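Local coordinates for protein vinylacetyl-CoA Delta-isomerase (Nitrosopumilus maritimus SCM1, PDB 6VJR) that binds FAD, a [4Fe-4S] cluster and iron, and probably acts as an oxygen-tolerant 4-hydroxybutyryl-CoA dehydratase with vinylacetyl-CoA isomerase activity, at residues M147-K151 / M199-R203; A212-A216 / K268-E274. All blocks are in the same frame, centred on the assembly; numbering follows the deposited sequence.

Contact 1. Residues M147-K151 / M199-R203. With FAD (flavin-adenine dinucleotide), chain F.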
ATOM      1  N   MET A 147     -28.180  11.825  13.194  1.00 14.68           N
ATOM      2  CA  MET A 147     -28.611  11.506  11.842  1.00 14.01           C
ATOM      3  C   MET A 147     -28.855  10.007  11.674  1.00 14.11           C
ATOM      4  O   MET A 147     -29.908   9.603  11.187  1.00 14.56           O
ATOM      5  CB  MET A 147     -27.579  12.025  10.840  1.00 15.29           C
ATOM      6  CG  MET A 147     -27.854  11.591   9.414  1.00 16.75           C
ATOM      7  SD  MET A 147     -26.897  12.467   8.160  1.00 19.50           S
ATOM      8  CE  MET A 147     -27.596  14.116   8.291  1.00 19.54           C
ATOM      9  N   THR A 148     -27.878   9.199  12.028  1.00 12.99           N
ATOM     10  CA  THR A 148     -27.895   7.790  11.666  1.00 12.98           C
ATOM     11  C   THR A 148     -28.899   6.983  12.474  1.00 12.35           C
ATOM     12  O   THR A 148     -28.715   6.752  13.663  1.00 13.96           O
ATOM     13  CB  THR A 148     -26.503   7.201  11.834  1.00 12.73           C
ATOM     14  OG1 THR A 148     -25.495   8.024  11.256  1.00 13.62           O
ATOM     15  CG2 THR A 148     -26.469   5.806  11.245  1.00 14.11           C
ATOM     16  N   ASP A 149     -29.883   6.412  11.757  1.00 13.16           N
ATOM     17  CA  ASP A 149     -30.859   5.492  12.313  1.00 13.45           C
ATOM     18  C   ASP A 149     -30.243   4.089  12.319  1.00 13.36           C
ATOM     19  O   ASP A 149     -29.170   3.839  11.758  1.00 13.17           O
ATOM     20  CB  ASP A 149     -32.135   5.456  11.477  1.00 14.78           C
ATOM     21  CG  ASP A 149     -32.671   6.850  11.183  1.00 16.03           C
ATOM     22  OD1 ASP A 149     -32.129   7.464  10.241  1.00 18.83           O
ATOM     23  OD2 ASP A 149     -33.504   7.347  11.962  1.00 18.29           O
ATOM     24  N   PRO A 150     -30.870   3.126  13.016  1.00 14.99           N
ATOM     25  CA  PRO A 150     -30.381   1.752  12.992  1.00 12.96           C
ATOM     26  C   PRO A 150     -30.383   1.108  11.606  1.00 13.34           C
ATOM     27  O   PRO A 150     -29.482   0.315  11.357  1.00 13.93           O
ATOM     28  CB  PRO A 150     -31.275   1.035  13.991  1.00 15.15           C
ATOM     29  CG  PRO A 150     -31.761   2.136  14.904  1.00 15.50           C
ATOM     30  CD  PRO A 150     -31.947   3.293  13.975  1.00 14.86           C
ATOM     31  N   LYS A 151     -31.424   1.386  10.820  1.00 13.50           N
ATOM     32  CA  LYS A 151     -31.537   1.111   9.398  1.00 14.29           C
ATOM     33  C   LYS A 151     -32.019  -0.298   9.010  1.00 14.57           C
ATOM     34  O   LYS A 151     -32.300  -0.500   7.831  1.00 16.04           O
ATOM     35  CB  LYS A 151     -30.252   1.405   8.611  1.00 14.73           C
ATOM     36  CG  LYS A 151     -29.835   2.872   8.652  1.00 15.57           C
ATOM     37  CD  LYS A 151     -28.724   3.261   7.695  1.00 16.55           C
ATOM     38  CE  LYS A 151     -27.530   2.444   7.856  1.00 16.62           C
ATOM     39  NZ  LYS A 151     -26.356   2.804   7.028  1.00 17.50           N
ATOM     40  N   MET A 199     -32.128  14.250  12.364  1.00 15.46           N
ATOM     41  CA  MET A 199     -32.052  14.538  10.934  1.00 15.86           C
ATOM     42  C   MET A 199     -32.146  13.237  10.154  1.00 14.58           C
ATOM     43  O   MET A 199     -31.623  12.239  10.606  1.00 15.21           O
ATOM     44  CB  MET A 199     -30.711  15.189  10.550  1.00 17.43           C
ATOM     45  CG  MET A 199     -30.400  16.524  11.215  1.00 20.16           C
ATOM     46  SD  MET A 199     -28.710  17.114  10.933  1.00 22.35           S
ATOM     47  CE  MET A 199     -27.833  16.053  12.100  1.00 23.42           C
ATOM     48  N   PRO A 200     -32.784  13.233   8.974  1.00 16.35           N
ATOM     49  CA  PRO A 200     -32.834  12.036   8.133  1.00 16.85           C
ATOM     50  C   PRO A 200     -31.440  11.664   7.648  1.00 16.09           C
ATOM     51  O   PRO A 200     -30.572  12.523   7.490  1.00 16.17           O
ATOM     52  CB  PRO A 200     -33.789  12.394   7.016  1.00 19.01           C
ATOM     53  CG  PRO A 200     -33.799  13.904   7.038  1.00 22.68           C
ATOM     54  CD  PRO A 200     -33.455  14.393   8.383  1.00 18.83           C
ATOM     55  N   THR A 201     -31.232  10.371   7.422  1.00 15.28           N
ATOM     56  CA  THR A 201     -29.896   9.867   7.114  1.00 16.90           C
ATOM     57  C   THR A 201     -29.664   9.445   5.658  1.00 16.50           C
ATOM     58  O   THR A 201     -28.539   9.032   5.329  1.00 17.72           O
ATOM     59  CB  THR A 201     -29.569   8.692   8.030  1.00 17.83           C
ATOM     60  OG1 THR A 201     -28.150   8.489   7.958  1.00 19.67           O
ATOM     61  CG2 THR A 201     -30.250   7.419   7.588  1.00 18.51           C
ATOM     62  N   ILE A 202     -30.685   9.506   4.805  1.00 17.06           N
ATOM     63  CA  ILE A 202     -30.651   8.914   3.471  1.00 19.85           C
ATOM     64  C   ILE A 202     -31.530   9.776   2.576  1.00 20.54           C
ATOM     65  O   ILE A 202     -32.413  10.470   3.071  1.00 19.16           O
ATOM     66  CB  ILE A 202     -31.164   7.465   3.576  1.00 23.95           C
ATOM     67  CG1 ILE A 202     -31.045   6.694   2.325  1.00 28.44           C
ATOM     68  CG2 ILE A 202     -32.603   7.414   4.093  1.00 23.04           C
ATOM     69  CD1 ILE A 202     -31.203   5.198   2.553  1.00 28.44           C
ATOM     70  N   ARG A 203     -31.252   9.744   1.268  1.00 21.81           N
ATOM     71  CA  ARG A 203     -32.175  10.257   0.276  1.00 21.76           C
ATOM     72  C   ARG A 203     -33.547   9.641   0.545  1.00 19.53           C
ATOM     73  O   ARG A 203     -33.675   8.434   0.805  1.00 20.83           O
ATOM     74  CB  ARG A 203     -31.694   9.850  -1.120  1.00 25.38           C
ATOM     75  CG  ARG A 203     -32.497  10.401  -2.288  1.00 30.48           C
ATOM     76  CD  ARG A 203     -31.862   9.959  -3.607  1.00 36.80           C
ATOM     77  NE  ARG A 203     -32.795  10.280  -4.692  1.00 47.74           N
ATOM     78  CZ  ARG A 203     -33.855   9.546  -5.064  1.00 52.49           C
ATOM     79  NH1 ARG A 203     -34.774  10.103  -5.826  1.00 59.37           N
ATOM     80  NH2 ARG A 203     -34.038   8.300  -4.632  1.00 53.19           N
TER
HETATM   81  PA  FAD F 602     -23.597  -0.074   7.613  1.00 12.52           P
HETATM   82  O1A FAD F 602     -24.360   0.861   6.769  1.00 14.52           O
HETATM   83  O2A FAD F 602     -24.308  -1.254   8.143  1.00 12.73           O
HETATM   84  O5B FAD F 602     -22.253  -0.390   6.820  1.00 12.22           O
HETATM   85  C5B FAD F 602     -21.634  -1.699   6.847  1.00 11.79           C
HETATM   86  C4B FAD F 602     -21.068  -1.985   5.487  1.00 12.18           C
HETATM   87  O4B FAD F 602     -22.152  -2.225   4.556  1.00 11.88           O
HETATM   88  C3B FAD F 602     -20.193  -0.888   4.850  1.00 11.70           C
HETATM   89  O3B FAD F 602     -19.119  -1.475   4.111  1.00 12.39           O
HETATM   90  C2B FAD F 602     -21.160  -0.184   3.906  1.00 11.35           C
HETATM   91  O2B FAD F 602     -20.584   0.524   2.819  1.00 12.02           O
HETATM   92  C1B FAD F 602     -22.014  -1.364   3.433  1.00 11.55           C
HETATM   93  N9A FAD F 602     -23.360  -0.983   3.025  1.00 11.95           N
HETATM   94  C8A FAD F 602     -24.412  -0.513   3.782  1.00 14.16           C
HETATM   95  N7A FAD F 602     -25.517  -0.292   3.116  1.00 14.79           N
HETATM   96  C5A FAD F 602     -25.173  -0.612   1.815  1.00 13.70           C
HETATM   97  C6A FAD F 602     -25.912  -0.587   0.614  1.00 15.68           C
HETATM   98  N6A FAD F 602     -27.204  -0.260   0.566  1.00 16.18           N
HETATM   99  N1A FAD F 602     -25.259  -0.905  -0.528  1.00 16.83           N
HETATM  100  C2A FAD F 602     -23.968  -1.273  -0.447  1.00 16.04           C
HETATM  101  N3A FAD F 602     -23.178  -1.372   0.619  1.00 15.32           N
HETATM  102  C4A FAD F 602     -23.840  -1.017   1.738  1.00 13.76           C
HETATM  103  N1  FAD F 602     -23.890   9.054  13.402  1.00 12.63           N
HETATM  104  C2  FAD F 602     -24.648  10.109  13.849  1.00 13.16           C
HETATM  105  O2  FAD F 602     -25.718  10.439  13.315  1.00 14.43           O
HETATM  106  N3  FAD F 602     -24.164  10.876  14.893  1.00 13.52           N
HETATM  107  C4  FAD F 602     -23.001  10.676  15.578  1.00 12.70           C
HETATM  108  O4  FAD F 602     -22.706  11.339  16.557  1.00 15.16           O
HETATM  109  C4X FAD F 602     -22.264   9.495  15.154  1.00 12.87           C
HETATM  110  N5  FAD F 602     -21.125   9.199  15.788  1.00 13.93           N
HETATM  111  C5X FAD F 602     -20.559   7.968  15.532  1.00 13.60           C
HETATM  112  C6  FAD F 602     -19.502   7.495  16.323  1.00 14.24           C
HETATM  113  C7  FAD F 602     -18.942   6.242  16.123  1.00 14.47           C
HETATM  114  C7M FAD F 602     -17.879   5.733  17.066  1.00 16.11           C
HETATM  115  C8  FAD F 602     -19.340   5.480  15.006  1.00 13.55           C
HETATM  116  C8M FAD F 602     -18.672   4.171  14.700  1.00 14.24           C
HETATM  117  C9  FAD F 602     -20.315   5.955  14.161  1.00 13.12           C
HETATM  118  C9A FAD F 602     -20.959   7.189  14.433  1.00 12.51           C
HETATM  119  N10 FAD F 602     -22.035   7.640  13.670  1.00 13.74           N
HETATM  120  C10 FAD F 602     -22.786   8.753  14.049  1.00 12.63           C
HETATM  121  C1' FAD F 602     -22.602   6.674  12.710  1.00 13.86           C
HETATM  122  C2' FAD F 602     -21.939   6.535  11.361  1.00 13.38           C
HETATM  123  O2' FAD F 602     -22.378   7.626  10.550  1.00 14.76           O
HETATM  124  C3' FAD F 602     -22.334   5.196  10.721  1.00 13.30           C
HETATM  125  O3' FAD F 602     -21.673   4.194  11.471  1.00 12.67           O
HETATM  126  C4' FAD F 602     -22.071   5.087   9.211  1.00 13.02           C
HETATM  127  O4' FAD F 602     -22.975   5.924   8.477  1.00 14.00           O
HETATM  128  C5' FAD F 602     -22.198   3.666   8.695  1.00 12.04           C
HETATM  129  O5' FAD F 602     -23.495   3.169   8.984  1.00 11.78           O
HETATM  130  P   FAD F 602     -23.692   1.833   9.759  1.00 12.07           P
HETATM  131  O1P FAD F 602     -22.987   1.829  11.042  1.00 11.74           O
HETATM  132  O2P FAD F 602     -25.136   1.554   9.750  1.00 11.77           O
HETATM  133  O3P FAD F 602     -22.973   0.688   8.899  1.00 11.83           O
HETATM  134  O   HOH W   1     -25.168   8.310   8.591  1.00 31.34           O
HETATM  135  O   HOH W   2     -33.494   8.816   8.362  1.00 18.11           O
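Met-147 packs against Thr-201 and Met-199 in this contact, which forms part of the wall of the FAD site. The Met-147 side chain leaves with CG anti to the backbone N (chi1 173°), and this carries it along 199-203, over Pro-200 O, a buried oxygen with no partner in the model that lies 3.5 Å from CG. The bent end brings CE to 4.0 Å from Met-199 CB, an apolar contact in which the two methionines cross at about a right angle. Thr-201 uses all three branches: OG1 lies 3.4 Å from Met-147 CG, CB rests against Met-147 O, and CG2 is 3.3 Å from Asp-149 OD1.

The direct polar contacts between the backbones are few. Met-147 CA gives a C-H...O contact to Met-199 O (3.3 Å). The carbonyl oxygens of Met-147 and Met-199 also converge, two acceptors that share Lys-184 NZ as donor, which would offset their mutual repulsion. Water joins the loops instead: one molecule donates to Asp-149 OD1 and accepts from Thr-201 N, and another links Thr-148 OG1, to which it donates, with Thr-201 OG1 and FAD O4'.

Toward the cofactor, the N-H groups of Met-147 and Thr-148 converge on flavin O2, the latter nearly straight at 171°. Thr-148 OG1 donates to FAD N1 (2.9 Å) and accepts from O2', so one hydroxyl bonds both the isoalloxazine ring and the ribityl chain. These bonds are consistent with stabilising negative charge at the N1-C2=O2 edge. Lys-151 NZ reaches phosphate oxygen O1A of FAD at 2.8 Å.

Asp-149 OD2 is held by Lys-184 (salt bridge) and Thr-168 N. The loops follow parallel strands 143-146 and 195-198; helix 278-292 covers Met-147, Met-199 and Pro-200, and strand 177-188 packs on Thr-148 and Pro-150.

Contact 2. Residues A212-A216 / K268-E274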
ATOM      1  N   ALA A 212     -39.313  12.440   6.588  1.00 16.91           N
ATOM      2  CA  ALA A 212     -38.694  13.718   6.295  1.00 18.69           C
ATOM      3  C   ALA A 212     -38.927  14.683   7.462  1.00 17.99           C
ATOM      4  O   ALA A 212     -39.775  15.583   7.419  1.00 20.76           O
ATOM      5  CB  ALA A 212     -39.200  14.280   4.988  1.00 18.61           C
ATOM      6  N   ILE A 213     -38.226  14.427   8.571  1.00 17.17           N
ATOM      7  CA  ILE A 213     -38.374  15.195   9.805  1.00 17.47           C
ATOM      8  C   ILE A 213     -36.990  15.598  10.304  1.00 16.24           C
ATOM      9  O   ILE A 213     -36.094  14.768  10.478  1.00 16.25           O
ATOM     10  CB  ILE A 213     -39.171  14.415  10.869  1.00 17.42           C
ATOM     11  CG1 ILE A 213     -39.302  15.181  12.189  1.00 17.70           C
ATOM     12  CG2 ILE A 213     -38.620  13.009  11.086  1.00 17.77           C
ATOM     13  CD1 ILE A 213     -40.092  16.473  12.084  1.00 19.01           C
ATOM     14  N   VAL A 214     -36.844  16.907  10.545  1.00 15.81           N
ATOM     15  CA  VAL A 214     -35.747  17.459  11.311  1.00 15.75           C
ATOM     16  C   VAL A 214     -36.329  18.193  12.500  1.00 15.82           C
ATOM     17  O   VAL A 214     -37.200  19.046  12.322  1.00 18.32           O
ATOM     18  CB  VAL A 214     -34.871  18.441  10.505  1.00 15.86           C
ATOM     19  CG1 VAL A 214     -33.789  19.076  11.398  1.00 16.25           C
ATOM     20  CG2 VAL A 214     -34.258  17.738   9.289  1.00 17.45           C
ATOM     21  N   GLY A 215     -35.804  17.915  13.683  1.00 19.03           N
ATOM     22  CA  GLY A 215     -36.262  18.633  14.867  1.00 21.01           C
ATOM     23  C   GLY A 215     -35.263  18.564  15.999  1.00 18.76           C
ATOM     24  O   GLY A 215     -34.540  17.582  16.125  1.00 19.16           O
ATOM     25  N   ALA A 216     -35.249  19.624  16.817  1.00 17.84           N
ATOM     26  CA  ALA A 216     -34.374  19.706  17.974  1.00 17.38           C
ATOM     27  C   ALA A 216     -35.170  19.313  19.213  1.00 16.76           C
ATOM     28  O   ALA A 216     -36.266  19.827  19.463  1.00 18.35           O
ATOM     29  CB  ALA A 216     -33.875  21.084  18.088  1.00 18.52           C
ATOM     30  N   LYS A 268     -39.363  24.104  16.943  1.00 20.37           N
ATOM     31  CA  LYS A 268     -38.139  23.319  16.920  1.00 18.00           C
ATOM     32  C   LYS A 268     -38.142  22.344  15.745  1.00 18.15           C
ATOM     33  O   LYS A 268     -37.289  21.456  15.689  1.00 18.36           O
ATOM     34  CB  LYS A 268     -37.947  22.595  18.260  1.00 20.72           C
ATOM     35  CG  LYS A 268     -37.805  23.453  19.499  1.00 22.59           C
ATOM     36  CD  LYS A 268     -36.508  24.219  19.578  1.00 24.94           C
ATOM     37  CE  LYS A 268     -36.306  24.978  20.841  1.00 27.72           C
ATOM     38  NZ  LYS A 268     -37.210  26.108  20.883  1.00 30.30           N
ATOM     39  N   VAL A 269     -39.118  22.480  14.830  1.00 18.64           N
ATOM     40  CA  VAL A 269     -39.197  21.624  13.642  1.00 19.02           C
ATOM     41  C   VAL A 269     -38.604  22.377  12.440  1.00 18.21           C
ATOM     42  O   VAL A 269     -39.072  23.459  12.084  1.00 20.15           O
ATOM     43  CB  VAL A 269     -40.649  21.197  13.365  1.00 19.40           C
ATOM     44  CG1 VAL A 269     -40.852  20.550  12.008  1.00 19.95           C
ATOM     45  CG2 VAL A 269     -41.195  20.307  14.467  1.00 19.89           C
ATOM     46  N   PHE A 270     -37.565  21.795  11.828  1.00 17.99           N
ATOM     47  CA  PHE A 270     -36.819  22.448  10.766  1.00 17.03           C
ATOM     48  C   PHE A 270     -37.023  21.791   9.393  1.00 17.92           C
ATOM     49  O   PHE A 270     -36.429  22.231   8.405  1.00 18.23           O
ATOM     50  CB  PHE A 270     -35.343  22.554  11.145  1.00 17.62           C
ATOM     51  CG  PHE A 270     -35.034  23.095  12.533  1.00 16.52           C
ATOM     52  CD1 PHE A 270     -35.718  24.202  13.025  1.00 18.21           C
ATOM     53  CD2 PHE A 270     -34.076  22.499  13.340  1.00 17.73           C
ATOM     54  CE1 PHE A 270     -35.458  24.686  14.291  1.00 19.48           C
ATOM     55  CE2 PHE A 270     -33.809  23.010  14.597  1.00 18.62           C
ATOM     56  CZ  PHE A 270     -34.495  24.102  15.064  1.00 18.88           C
ATOM     57  N   MET A 271     -37.822  20.729   9.326  1.00 18.39           N
ATOM     58  CA  MET A 271     -38.225  20.072   8.092  1.00 17.92           C
ATOM     59  C   MET A 271     -39.426  19.213   8.469  1.00 18.23           C
ATOM     60  O   MET A 271     -39.379  18.494   9.467  1.00 17.45           O
ATOM     61  CB  MET A 271     -37.125  19.159   7.526  1.00 18.42           C
ATOM     62  CG  MET A 271     -37.542  18.287   6.291  1.00 19.22           C
ATOM     63  SD  MET A 271     -36.364  17.005   5.867  1.00 21.64           S
ATOM     64  CE  MET A 271     -35.116  18.056   5.114  1.00 23.01           C
ATOM     65  N   HIS A 272     -40.451  19.243   7.629  1.00 18.51           N
ATOM     66  CA  HIS A 272     -41.686  18.529   7.911  1.00 19.84           C
ATOM     67  C   HIS A 272     -42.323  18.085   6.591  1.00 20.14           C
ATOM     68  O   HIS A 272     -43.217  18.754   6.092  1.00 21.91           O
ATOM     69  CB  HIS A 272     -42.628  19.416   8.733  1.00 21.39           C
ATOM     70  CG  HIS A 272     -43.968  18.805   9.003  1.00 25.02           C
ATOM     71  ND1 HIS A 272     -44.160  17.500   9.381  1.00 29.36           N
ATOM     72  CD2 HIS A 272     -45.198  19.314   8.882  1.00 29.35           C
ATOM     73  CE1 HIS A 272     -45.453  17.256   9.538  1.00 26.45           C
ATOM     74  NE2 HIS A 272     -46.101  18.325   9.217  1.00 33.02           N
ATOM     75  N   GLY A 273     -41.814  16.998   6.003  1.00 20.37           N
ATOM     76  CA  GLY A 273     -42.409  16.380   4.832  1.00 20.36           C
ATOM     77  C   GLY A 273     -41.764  16.716   3.486  1.00 20.36           C
ATOM     78  O   GLY A 273     -42.160  16.132   2.472  1.00 21.51           O
ATOM     79  N   GLU A 274     -40.799  17.649   3.444  1.00 21.03           N
ATOM     80  CA  GLU A 274     -40.161  18.050   2.196  1.00 20.86           C
ATOM     81  C   GLU A 274     -39.014  17.081   1.887  1.00 20.17           C
ATOM     82  O   GLU A 274     -37.827  17.394   1.997  1.00 19.23           O
ATOM     83  CB  GLU A 274     -39.689  19.492   2.315  1.00 21.04           C
ATOM     84  CG  GLU A 274     -40.806  20.482   2.640  1.00 22.63           C
ATOM     85  CD  GLU A 274     -41.117  20.690   4.109  1.00 23.32           C
ATOM     86  OE1 GLU A 274     -40.401  20.140   4.989  1.00 23.31           O
ATOM     87  OE2 GLU A 274     -42.115  21.439   4.366  1.00 24.82           O
TER
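A classic beta bulge interrupts the antiparallel pairing of strands 213-218 and 269-272, the latter an outermost strand of a four-stranded mixed sheet within the chain. Phe-270 and Met-271 both face Val-214, whose O accepts a bond from Phe-270 N (2.8 Å), the donor above the carbonyl plane, and a weak, longer one from Met-271 N. Regular bonds flank the bulge: Val-214 N to Met-271 O, Ala-216 N to Lys-268 O, and Gly-273 N to Ala-212 O. Gly-273 has a positive phi of 100°, a conformation that suits glycine.

The branches of Val-214 divide between the two bulge residues. CG1, anti to the backbone N at chi1 176°, reaches the Phe-270 ring at its edge, near the ring plane, and CG2 lies 3.7 Å from Met-271 CB. Ile-213 CD1 meets Val-269 CG1 at 4.1 Å, the side chains crossing at about a right angle and packing also on Val-178 of strand 177-188. Phe-270 packs on Thr-114 of helix 101-121, and its ring meets Phe-129 of helix 125-139 edge-to-face. Beyond the bulge, Glu-274 OE2 is hydrogen-bonded to Tyr-125 OH, while OE1 accepts a bond from His-272 N at 2.8 Å on its syn lone pair.

How the contacts relate
Contact 1 closes before contact 2 opens along the chain, and their centres lie 13 Å apart on the same side of its centre. One mixed sheet joins them, in the order 143-146, 195-198, 213-218, 269-272: the loops of contact 1 leave the ends of the first two strands, and contact 2 pairs the last two. Pro-200 bridges the contacts, its CD lying 3.6 Å from Val-214 CG2 and its CG against Met-271 SD. Contact 1 touches FAD directly through the 147-151 loop, whereas contact 2 pairs the strands of that sheet farther from the cofactor, the Val-214 side chain standing about 12 Å from FAD between nearest atoms.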